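Cytochrome P450 reductase (Amycolatopsis methanolica 239, PDB 5OGX) transfers electrons from NADH through FAD and a 2Fe-2S cluster to its partner cytochrome P450, which O-demethylates guaiacol and other lignin-derived aromatics. Local coordinates at residues L138-S143 against D175-D180; V211-G216 against G283-A288; G254-I259 against F266-V271. All coordinates share one frame; numbering follows the deposited sequence.

Interaction 1: L138-S143 against D175-D180; sequences LVVPGS and DGWLFD. Unlike the reference sequence in segment 175-180: Gly176 (reference Arg).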
# COMPACT_ATOMS: atom_id res chain seq x y z
N LEU A 138 -5.02 10.68 2.80
CA LEU A 138 -5.50 12.02 2.52
C LEU A 138 -6.90 12.20 3.10
O LEU A 138 -7.68 11.25 3.20
CB LEU A 138 -5.55 12.31 1.02
CG LEU A 138 -4.31 12.04 0.16
CD1 LEU A 138 -4.51 12.60 -1.27
CD2 LEU A 138 -3.06 12.62 0.78
N VAL A 139 -7.22 13.44 3.46
CA VAL A 139 -8.56 13.81 3.90
C VAL A 139 -9.18 14.70 2.83
O VAL A 139 -8.58 15.69 2.41
CB VAL A 139 -8.53 14.52 5.27
CG1 VAL A 139 -9.96 14.82 5.74
CG2 VAL A 139 -7.80 13.67 6.29
N VAL A 140 -10.38 14.33 2.37
CA VAL A 140 -11.05 15.10 1.33
C VAL A 140 -11.52 16.41 1.94
O VAL A 140 -12.25 16.41 2.94
CB VAL A 140 -12.24 14.33 0.72
CG1 VAL A 140 -12.96 15.19 -0.34
CG2 VAL A 140 -11.77 12.99 0.15
N PRO A 141 -11.13 17.55 1.39
CA PRO A 141 -11.51 18.83 2.00
C PRO A 141 -13.02 18.99 2.04
O PRO A 141 -13.72 18.67 1.08
CB PRO A 141 -10.86 19.88 1.09
CG PRO A 141 -10.09 19.15 0.07
CD PRO A 141 -10.42 17.70 0.11
N GLY A 142 -13.52 19.47 3.17
CA GLY A 142 -14.94 19.76 3.33
C GLY A 142 -15.80 18.53 3.56
O GLY A 142 -16.91 18.63 4.10
N SER A 143 -15.30 17.37 3.15
CA SER A 143 -16.03 16.12 3.24
C SER A 143 -15.68 15.32 4.50
O SER A 143 -16.57 14.74 5.12
CB SER A 143 -15.75 15.27 2.00
OG SER A 143 -15.75 13.89 2.33
N ASP A 175 -13.67 11.38 -8.33
CA ASP A 175 -14.63 12.13 -9.16
C ASP A 175 -14.96 13.48 -8.53
O ASP A 175 -15.13 14.47 -9.25
CB ASP A 175 -15.89 11.29 -9.34
CG ASP A 175 -16.44 11.32 -10.76
OD1 ASP A 175 -15.73 11.76 -11.69
OD2 ASP A 175 -17.59 10.88 -10.95
N GLY A 176 -15.05 13.54 -7.20
CA GLY A 176 -15.48 14.76 -6.55
C GLY A 176 -14.40 15.77 -6.17
O GLY A 176 -14.73 16.88 -5.74
N TRP A 177 -13.11 15.43 -6.31
CA TRP A 177 -12.07 16.32 -5.82
C TRP A 177 -10.77 16.21 -6.61
O TRP A 177 -10.35 17.18 -7.25
CB TRP A 177 -11.82 16.05 -4.33
CG TRP A 177 -10.61 16.71 -3.75
CD1 TRP A 177 -10.23 18.02 -3.89
CD2 TRP A 177 -9.62 16.10 -2.91
NE1 TRP A 177 -9.06 18.25 -3.19
CE2 TRP A 177 -8.67 17.08 -2.58
CE3 TRP A 177 -9.45 14.80 -2.40
CZ2 TRP A 177 -7.56 16.81 -1.78
CZ3 TRP A 177 -8.35 14.53 -1.60
CH2 TRP A 177 -7.42 15.54 -1.29
N LEU A 178 -10.12 15.04 -6.59
CA LEU A 178 -8.81 14.92 -7.24
C LEU A 178 -8.91 15.09 -8.75
O LEU A 178 -7.93 15.48 -9.39
CB LEU A 178 -8.16 13.59 -6.88
CG LEU A 178 -7.89 13.42 -5.38
CD1 LEU A 178 -7.56 11.97 -5.05
CD2 LEU A 178 -6.77 14.35 -4.92
N PHE A 179 -10.07 14.79 -9.33
CA PHE A 179 -10.31 15.00 -10.75
C PHE A 179 -11.17 16.23 -11.03
O PHE A 179 -11.44 16.54 -12.19
CB PHE A 179 -10.98 13.76 -11.35
CG PHE A 179 -10.03 12.64 -11.63
CD1 PHE A 179 -9.54 11.86 -10.59
CD2 PHE A 179 -9.59 12.39 -12.92
CE1 PHE A 179 -8.64 10.83 -10.84
CE2 PHE A 179 -8.69 11.37 -13.18
CZ PHE A 179 -8.22 10.59 -12.14
N ASP A 180 -11.60 16.94 -9.98
CA ASP A 180 -12.53 18.06 -10.18
C ASP A 180 -12.34 19.05 -9.03
O ASP A 180 -13.09 19.07 -8.06
CB ASP A 180 -13.98 17.59 -10.25
CG ASP A 180 -14.95 18.74 -10.31
OD1 ASP A 180 -14.54 19.80 -10.83
OD2 ASP A 180 -16.09 18.59 -9.82

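Interaction 2: V211-G216 against G283-A288; sequences VLIGGG and GFPTDA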
# COMPACT_ATOMS: atom_id res chain seq x y z
N VAL A 211 8.34 -10.95 -9.12
CA VAL A 211 7.28 -10.54 -10.04
C VAL A 211 6.39 -9.56 -9.31
O VAL A 211 6.05 -9.76 -8.13
CB VAL A 211 6.49 -11.74 -10.59
CG1 VAL A 211 5.90 -12.60 -9.44
CG2 VAL A 211 5.39 -11.23 -11.52
N LEU A 212 6.06 -8.46 -9.98
CA LEU A 212 5.21 -7.42 -9.43
C LEU A 212 4.04 -7.24 -10.38
O LEU A 212 4.24 -7.09 -11.59
CB LEU A 212 5.98 -6.11 -9.27
CG LEU A 212 7.17 -6.27 -8.32
CD1 LEU A 212 8.41 -6.43 -9.17
CD2 LEU A 212 7.32 -5.08 -7.36
N ILE A 213 2.83 -7.29 -9.85
CA ILE A 213 1.63 -7.23 -10.69
C ILE A 213 0.72 -6.14 -10.16
O ILE A 213 0.30 -6.19 -8.99
CB ILE A 213 0.92 -8.58 -10.76
CG1 ILE A 213 1.88 -9.58 -11.46
CG2 ILE A 213 -0.34 -8.45 -11.60
CD1 ILE A 213 1.28 -10.90 -11.79
N GLY A 214 0.45 -5.14 -10.99
CA GLY A 214 -0.36 -4.00 -10.62
C GLY A 214 -1.62 -3.96 -11.44
O GLY A 214 -1.56 -4.00 -12.67
N GLY A 215 -2.77 -3.89 -10.77
CA GLY A 215 -4.01 -3.67 -11.50
C GLY A 215 -4.33 -2.20 -11.50
O GLY A 215 -4.51 -1.61 -10.42
N GLY A 216 -4.37 -1.58 -12.67
CA GLY A 216 -4.68 -0.16 -12.74
C GLY A 216 -3.63 0.66 -12.00
O GLY A 216 -2.42 0.46 -12.17
N GLY A 283 -5.27 -10.16 -22.13
CA GLY A 283 -5.74 -10.99 -21.03
C GLY A 283 -5.59 -10.35 -19.67
O GLY A 283 -5.65 -9.12 -19.53
N PHE A 284 -5.41 -11.17 -18.66
CA PHE A 284 -5.30 -10.66 -17.32
C PHE A 284 -3.87 -10.84 -16.82
O PHE A 284 -3.17 -11.76 -17.26
CB PHE A 284 -6.33 -11.38 -16.43
CG PHE A 284 -7.75 -11.16 -16.88
CD1 PHE A 284 -8.44 -10.02 -16.53
CD2 PHE A 284 -8.39 -12.09 -17.70
CE1 PHE A 284 -9.73 -9.81 -16.95
CE2 PHE A 284 -9.69 -11.88 -18.12
CZ PHE A 284 -10.36 -10.74 -17.75
N PRO A 285 -3.38 -9.96 -15.94
CA PRO A 285 -1.92 -9.87 -15.76
C PRO A 285 -1.30 -11.05 -15.04
O PRO A 285 -0.20 -11.49 -15.40
CB PRO A 285 -1.75 -8.57 -14.96
CG PRO A 285 -3.07 -8.36 -14.29
CD PRO A 285 -4.12 -8.94 -15.18
N THR A 286 -1.96 -11.58 -14.02
CA THR A 286 -1.43 -12.79 -13.41
C THR A 286 -1.31 -13.92 -14.42
O THR A 286 -0.34 -14.69 -14.39
CB THR A 286 -2.31 -13.18 -12.23
OG1 THR A 286 -2.25 -12.10 -11.28
CG2 THR A 286 -1.80 -14.44 -11.57
N ASP A 287 -2.25 -14.01 -15.36
CA ASP A 287 -2.17 -15.03 -16.41
C ASP A 287 -0.90 -14.87 -17.25
O ASP A 287 -0.30 -15.87 -17.66
CB ASP A 287 -3.40 -14.96 -17.32
CG ASP A 287 -4.70 -15.19 -16.58
OD1 ASP A 287 -4.66 -15.65 -15.42
OD2 ASP A 287 -5.77 -14.92 -17.16
N ALA A 288 -0.50 -13.64 -17.54
CA ALA A 288 0.68 -13.43 -18.38
C ALA A 288 1.95 -13.87 -17.67
O ALA A 288 2.86 -14.42 -18.30
CB ALA A 288 0.78 -11.96 -18.80

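Interaction 3: G254-I259 against F266-V271; sequences GRFAEI and FRFVPV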
# COMPACT_ATOMS: atom_id res chain seq x y z
N GLY A 254 7.76 5.53 -21.18
CA GLY A 254 9.14 5.97 -21.36
C GLY A 254 9.98 5.75 -20.11
O GLY A 254 11.16 5.39 -20.20
N ARG A 255 9.38 5.97 -18.93
CA ARG A 255 10.10 5.76 -17.67
C ARG A 255 10.47 4.29 -17.50
O ARG A 255 11.60 3.98 -17.11
CB ARG A 255 9.27 6.24 -16.48
CG ARG A 255 9.75 5.63 -15.16
CD ARG A 255 9.68 6.57 -13.95
NE ARG A 255 8.30 6.81 -13.57
CZ ARG A 255 7.88 7.21 -12.36
NH1 ARG A 255 8.72 7.44 -11.36
NH2 ARG A 255 6.59 7.40 -12.18
N PHE A 256 9.54 3.38 -17.78
CA PHE A 256 9.87 1.96 -17.64
C PHE A 256 10.87 1.52 -18.69
O PHE A 256 11.69 0.64 -18.41
CB PHE A 256 8.59 1.13 -17.71
CG PHE A 256 7.62 1.45 -16.62
CD1 PHE A 256 7.98 1.28 -15.30
CD2 PHE A 256 6.37 1.97 -16.91
CE1 PHE A 256 7.09 1.61 -14.26
CE2 PHE A 256 5.49 2.31 -15.91
CZ PHE A 256 5.85 2.11 -14.57
N ALA A 257 10.83 2.12 -19.88
CA ALA A 257 11.82 1.78 -20.91
C ALA A 257 13.22 2.17 -20.46
O ALA A 257 14.18 1.43 -20.69
CB ALA A 257 11.45 2.46 -22.23
N GLU A 258 13.35 3.31 -19.78
CA GLU A 258 14.66 3.71 -19.27
C GLU A 258 15.15 2.76 -18.19
O GLU A 258 16.35 2.45 -18.13
CB GLU A 258 14.61 5.14 -18.72
CG GLU A 258 14.62 6.20 -19.81
CD GLU A 258 15.16 7.54 -19.32
OE1 GLU A 258 15.54 7.63 -18.13
OE2 GLU A 258 15.20 8.49 -20.13
N ILE A 259 14.25 2.27 -17.34
CA ILE A 259 14.64 1.29 -16.33
C ILE A 259 15.15 0.02 -17.01
O ILE A 259 16.22 -0.50 -16.66
CB ILE A 259 13.48 0.99 -15.36
CG1 ILE A 259 13.07 2.26 -14.62
CG2 ILE A 259 13.92 -0.10 -14.35
CD1 ILE A 259 11.82 2.12 -13.73
N PHE A 266 15.21 -6.53 -15.77
CA PHE A 266 13.92 -5.88 -15.62
C PHE A 266 13.12 -5.99 -16.91
O PHE A 266 13.67 -5.81 -18.01
CB PHE A 266 14.09 -4.41 -15.24
CG PHE A 266 12.80 -3.64 -15.19
CD1 PHE A 266 11.98 -3.72 -14.06
CD2 PHE A 266 12.38 -2.87 -16.26
CE1 PHE A 266 10.77 -3.00 -14.01
CE2 PHE A 266 11.18 -2.17 -16.22
CZ PHE A 266 10.37 -2.24 -15.09
N ARG A 267 11.84 -6.30 -16.77
CA ARG A 267 10.91 -6.25 -17.90
C ARG A 267 9.63 -5.58 -17.45
O ARG A 267 9.17 -5.81 -16.33
CB ARG A 267 10.58 -7.64 -18.46
CG ARG A 267 11.74 -8.62 -18.47
CD ARG A 267 11.67 -9.62 -19.62
NE ARG A 267 10.56 -10.57 -19.49
CZ ARG A 267 10.71 -11.89 -19.37
NH1 ARG A 267 11.92 -12.45 -19.34
NH2 ARG A 267 9.63 -12.67 -19.26
N PHE A 268 9.06 -4.76 -18.32
CA PHE A 268 7.76 -4.14 -18.10
C PHE A 268 6.79 -4.67 -19.15
O PHE A 268 7.07 -4.57 -20.35
CB PHE A 268 7.85 -2.61 -18.19
CG PHE A 268 6.56 -1.93 -17.91
CD1 PHE A 268 6.04 -1.93 -16.62
CD2 PHE A 268 5.85 -1.31 -18.92
CE1 PHE A 268 4.85 -1.30 -16.34
CE2 PHE A 268 4.64 -0.68 -18.65
CZ PHE A 268 4.14 -0.68 -17.36
N VAL A 269 5.66 -5.19 -18.69
CA VAL A 269 4.73 -5.90 -19.56
C VAL A 269 3.31 -5.39 -19.36
O VAL A 269 2.63 -5.79 -18.39
CB VAL A 269 4.77 -7.42 -19.30
CG1 VAL A 269 3.87 -8.15 -20.29
CG2 VAL A 269 6.20 -7.94 -19.34
N PRO A 270 2.81 -4.52 -20.23
CA PRO A 270 1.38 -4.19 -20.22
C PRO A 270 0.57 -5.42 -20.59
O PRO A 270 0.99 -6.25 -21.39
CB PRO A 270 1.26 -3.09 -21.29
CG PRO A 270 2.63 -2.53 -21.41
CD PRO A 270 3.56 -3.68 -21.19
N VAL A 271 -0.61 -5.54 -19.96
CA VAL A 271 -1.54 -6.63 -20.26
C VAL A 271 -2.93 -6.03 -20.34
O VAL A 271 -3.41 -5.46 -19.35
CB VAL A 271 -1.50 -7.75 -19.20
CG1 VAL A 271 -2.29 -8.96 -19.70
CG2 VAL A 271 -0.05 -8.17 -18.90

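Interaction 1: L138-S143 against D175-D180
Pro141 lies on the indole of Trp177. Its CD sits over the centre of one ring face, 3.5 Å from the centroid of the six-membered ring and 20° off the ring normal. This is a CH-pi contact, and it is tight: Pro141 CD comes within 3.3 Å of Trp177 CE2. Pro141 CG reaches over to the five-membered ring, 3.5 Å from Trp177 NE1. The two side chains cross at about a right angle, with the proline ring bearing on the face and not on the rim.

Val140 CA lies over the same face, but displaced toward the rim. The valine side chain and the indole run past each other in opposite directions. Val140 CG2 ends 3.9 Å from Trp177 CE3, with CG1 slightly farther from the same atom. Val139 O and Leu138 CD1 approach the far corner of the indole obliquely. Leu138 CD1 is 4.1 Å from Trp177 CH2.

With CG opposite the backbone N (chi1 169°), Trp177 carries its indole over to 138-141. The opposite face takes Leu178 CD2, so the indole is held between its own neighbour and the proline. No hydrogen bond crosses the contact. It is held by apolar packing, and Val188 and Leu182 add to it around the indole.

A bond from Ser143 N to Val140 O, 3.2 Å long, closes a turn that starts at Val140 and has Pro141 as its second residue. Val140 touches Ala173 and Leu138 touches Tyr149, both FAD-binding residues. The contact joins helix 174-178 to the end of strand 135-139, beside the flavin, in the six-stranded antiparallel barrel characteristic of this FAD-binding domain.

Interaction 2: V211-G216 against G283-A288
Ile213 meets Pro285 and Thr286 where helix 285-292 lies against a face of the parallel sheet. This is the Rossmann-like alpha/beta fold of the NAD-binding domain, and 210-215 is one of its inner strands.

Val211 enters the strand two residues earlier. It touches Phe289, one turn farther along the same helix, and Phe317 of helix 307-319. Leu212 points to the other face of the sheet.

Ile213 carries the contact, pointing from the strand toward the helix. Its two branches divide the work. CG2, anti to the backbone N, meets the proline ring, 3.6 Å from Pro285 CB and 3.8 Å from Pro285 CG. CG1 lies beside the backbone N, and the extended chi2 of -172° carries CD1 on to the next residue. There Ile213 CD1 rests 3.7 Å from Thr286 CA. The isoleucine thus spans the first two residues of the helix, and no hydrogen bond joins the two segments.

Gly214 and Gly215 continue the strand and have no side chain to set against the helix. At Gly216 the chain turns with a positive phi of 62°, and its carbonyl O accepts a bond from His242 NE2. The next residue, Thr217, binds FAD. A glycine-rich turn after this strand is consistent with the nucleotide-binding loop of the family.

In 283-288, Phe284 is the N-cap of the helix. Phe284 O accepts a hydrogen bond from Ala288 N at 3.3 Å, while Thr286 OG1 lies 3.8 Å from Ile213 CD1.

Interaction 3: G254-I259 against F266-V271
Phe256 leaves its helix toward Phe268 and lays its ring on the phenyl ring of that residue. Phe256 CB is already over the Phe268 face, 3.7 Å from Phe268 CG. Phe256 CG lies above Phe268 CD1. On one side of the ring, Phe256 CD2 sits over the centre of Phe268 and comes 3.5 Å from its CZ. Phe256 CE2 follows over CZ and CE1, and the tip, Phe256 CZ, ends 4.0 Å from Phe268 CE1. The two planes are 12° apart, an offset stack.

This joins helix 253-262 to strand 266-272 in a beta-alpha-beta unit that starts at strand 238-244. The short helix and strand segments run nearly antiparallel, at 153°. An alanine in place of Phe268 would probably leave one face of the Phe256 ring without its stacking partner and open a gap between helix and strand.

Phe256 CD1, the other ortho carbon, is 4.3 Å from Phe266 CZ, which comes in obliquely. Phe266 in turn receives Ile259, one helical turn after Phe256. Ile259 CG2, the branch opposite the backbone N, stands over the ring centre, 3.8 Å from the Phe266 centroid, in a CH-pi contact.

From the N terminus, interaction 1 comes first. It closes a loop of 31 residues and ties strand 135-139 to helix 174-178 in the FAD-binding domain. The chain then passes into the NAD-binding domain, where 211-216 opens interaction 2. Before that contact closes, the short loop of interaction 3 opens at 254-259 and shuts at 266-271, nested inside. Interaction 2 ends at 283-288. Both of these pack helices onto one parallel sheet, and they touch where Val271 CG1 lies 3.4 Å from Gly283 O. Interaction 1 touches neither: its centre is about 29 Å from that of interaction 2 and about 31 Å from that of interaction 3.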